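Local coordinates for protein glutamine synthetase (Helicobacter pylori, PDB 5ZLI) that belongs to the type I-beta glutamine synthetases, dodecameric enzymes whose subunits join a beta-grasp domain to a larger catalytic domain, at residues Phe143-Ile148 against Thr262-Pro267. Numbering follows the deposited sequence.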
loop_
_atom_site.group_PDB
_atom_site.type_symbol
_atom_site.label_atom_id
_atom_site.label_comp_id
_atom_site.label_asym_id
_atom_site.label_seq_id
_atom_site.Cartn_x
_atom_site.Cartn_y
_atom_site.Cartn_z
ATOM N N PHE B 143 -34.808 -0.026 15.440
ATOM C CA PHE B 143 -33.524 -0.651 15.199
ATOM C C PHE B 143 -32.444 0.379 15.434
ATOM O O PHE B 143 -32.593 1.551 15.084
ATOM C CB PHE B 143 -33.373 -1.171 13.770
ATOM C CG PHE B 143 -34.051 -2.472 13.511
ATOM C CD1 PHE B 143 -33.370 -3.675 13.713
ATOM C CD2 PHE B 143 -35.358 -2.505 13.053
ATOM C CE1 PHE B 143 -33.988 -4.888 13.478
ATOM C CE2 PHE B 143 -35.987 -3.714 12.805
ATOM C CZ PHE B 143 -35.305 -4.914 13.017
ATOM N N ILE B 144 -31.335 -0.061 15.969
ATOM C CA ILE B 144 -30.193 0.801 16.119
ATOM C C ILE B 144 -29.077 0.163 15.340
ATOM O O ILE B 144 -28.613 -0.925 15.688
ATOM C CB ILE B 144 -29.809 1.009 17.573
ATOM C CG1 ILE B 144 -30.943 1.789 18.249
ATOM C CG2 ILE B 144 -28.395 1.637 17.636
ATOM C CD1 ILE B 144 -30.582 2.422 19.575
ATOM N N PHE B 145 -28.712 0.782 14.242
ATOM C CA PHE B 145 -27.664 0.271 13.385
ATOM C C PHE B 145 -26.354 1.033 13.599
ATOM O O PHE B 145 -26.304 2.079 14.252
ATOM C CB PHE B 145 -28.148 0.321 11.933
ATOM C CG PHE B 145 -29.299 -0.640 11.625
ATOM C CD1 PHE B 145 -29.184 -2.013 11.927
ATOM C CD2 PHE B 145 -30.466 -0.182 11.018
ATOM C CE1 PHE B 145 -30.208 -2.899 11.636
ATOM C CE2 PHE B 145 -31.503 -1.063 10.716
ATOM C CZ PHE B 145 -31.376 -2.417 11.024
ATOM N N ASP B 146 -25.265 0.458 13.084
ATOM C CA ASP B 146 -23.980 1.165 13.057
ATOM C C ASP B 146 -23.838 2.018 11.812
ATOM O O ASP B 146 -23.261 3.112 11.860
ATOM C CB ASP B 146 -22.795 0.188 13.138
ATOM C CG ASP B 146 -22.790 -0.606 14.414
ATOM O OD1 ASP B 146 -23.219 -0.031 15.440
ATOM O OD2 ASP B 146 -22.341 -1.776 14.406
ATOM N N SER B 147 -24.350 1.509 10.702
ATOM C CA SER B 147 -24.134 2.101 9.401
ATOM C C SER B 147 -25.318 1.821 8.495
ATOM O O SER B 147 -25.959 0.772 8.569
ATOM C CB SER B 147 -22.860 1.537 8.765
ATOM O OG SER B 147 -22.709 1.954 7.412
ATOM N N ILE B 148 -25.581 2.770 7.619
ATOM C CA ILE B 148 -26.540 2.591 6.549
ATOM C C ILE B 148 -25.908 3.226 5.317
ATOM O O ILE B 148 -25.291 4.283 5.426
ATOM C CB ILE B 148 -27.914 3.181 6.924
ATOM C CG1 ILE B 148 -28.790 3.345 5.682
ATOM C CG2 ILE B 148 -27.747 4.402 7.774
ATOM C CD1 ILE B 148 -29.079 2.012 4.983
ATOM N N THR B 262 -27.066 5.004 14.315
ATOM C CA THR B 262 -28.123 5.534 13.471
ATOM C C THR B 262 -29.332 4.645 13.657
ATOM O O THR B 262 -29.215 3.422 13.556
ATOM C CB THR B 262 -27.700 5.590 11.997
ATOM O OG1 THR B 262 -28.862 5.755 11.167
ATOM C CG2 THR B 262 -26.895 4.352 11.599
ATOM N N ALA B 263 -30.463 5.252 13.974
ATOM C CA ALA B 263 -31.682 4.533 14.302
ATOM C C ALA B 263 -32.636 4.543 13.119
ATOM O O ALA B 263 -32.430 5.258 12.147
ATOM C CB ALA B 263 -32.343 5.171 15.523
ATOM N N THR B 264 -33.676 3.718 13.197
ATOM C CA THR B 264 -34.785 3.757 12.240
ATOM C C THR B 264 -36.000 3.102 12.866
ATOM O O THR B 264 -35.869 2.131 13.623
ATOM C CB THR B 264 -34.502 3.045 10.891
ATOM O OG1 THR B 264 -35.740 2.838 10.166
ATOM C CG2 THR B 264 -33.864 1.723 11.099
ATOM N N PHE B 265 -37.178 3.652 12.569
ATOM C CA PHE B 265 -38.402 2.936 12.880
ATOM C C PHE B 265 -39.055 2.312 11.643
ATOM O O PHE B 265 -40.208 1.862 11.742
ATOM C CB PHE B 265 -39.386 3.840 13.580
ATOM C CG PHE B 265 -38.954 4.294 14.944
ATOM C CD1 PHE B 265 -37.981 5.257 15.094
ATOM C CD2 PHE B 265 -39.599 3.843 16.073
ATOM C CE1 PHE B 265 -37.646 5.712 16.328
ATOM C CE2 PHE B 265 -39.260 4.301 17.304
ATOM C CZ PHE B 265 -38.296 5.225 17.440
ATOM N N MET B 266 -38.313 2.187 10.513
ATOM C CA MET B 266 -38.897 1.678 9.264
ATOM C C MET B 266 -39.344 0.220 9.399
ATOM O O MET B 266 -38.666 -0.588 10.039
ATOM C CB MET B 266 -37.907 1.827 8.091
ATOM C CG MET B 266 -36.734 0.845 8.022
ATOM S SD MET B 266 -35.560 1.159 6.662
ATOM C CE MET B 266 -36.552 0.725 5.275
ATOM N N PRO B 267 -40.455 -0.155 8.761
ATOM C CA PRO B 267 -41.068 -1.477 9.036
ATOM C C PRO B 267 -40.181 -2.699 8.788
ATOM O O PRO B 267 -40.213 -3.613 9.605
ATOM C CB PRO B 267 -42.314 -1.462 8.137
ATOM C CG PRO B 267 -42.586 -0.035 7.888
ATOM C CD PRO B 267 -41.290 0.665 7.883
#
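The Phe145 ring meets Thr264 obliquely, its CE2 lying 3.7 Å from the methyl CG2, and it has Phe143 CB over one face, displaced toward the rim. Thr264 CG2 also touches Phe143 CB, at 4.0 Å, and so flanks the place where Phe143 rests on the Phe145 ring. Phe145 CG is anti to its own carbonyl carbon (chi1 -67°), which starts the ring off beside the backbone N. Val161 of the same chain and Tyr479 of a second subunit also pack on Phe145.

The backbones of 143-145 and 262-264 run antiparallel. Phe143 pairs with Thr264 and Phe145 with Thr262, each through two N-H to O=C bonds; that from Phe145 N to Thr262 O measures 2.8 Å. Between them Ile144 and Ala263 form a non-hydrogen-bonded pair with their side chains on the other face, where Ala263 touches Ala256 of helix 238-258. Ala263 CA also makes a CA-H...O contact with Phe143 O.

Past the paired strands, the chain turns sharply aside at Asp146 and Ser147, a classic beta bulge opposite Asp162, and this brings Ile148 across Thr262 at about a right angle: CG2 of Ile148 is 3.8 Å from Thr262 OG1. That buried hydroxyl, anti to its backbone N (chi1 164°), hydrogen-bonds Tyr479 OH of the second subunit and Phe180 O of a third. Thr264 OG1 accepts from Met266 N at 2.7 Å, an N-H...O angle of 166°, closing an ST turn as the strand ends, and has a weak hydrogen bond to Tyr479 O of the second subunit.

Short strand 262-264, following helix 238-258, thus pairs antiparallel with the end of strand 133-145 in the mixed beta-sheet of the glutamine synthetase catalytic domain, at a place where three subunits of the dodecamer meet.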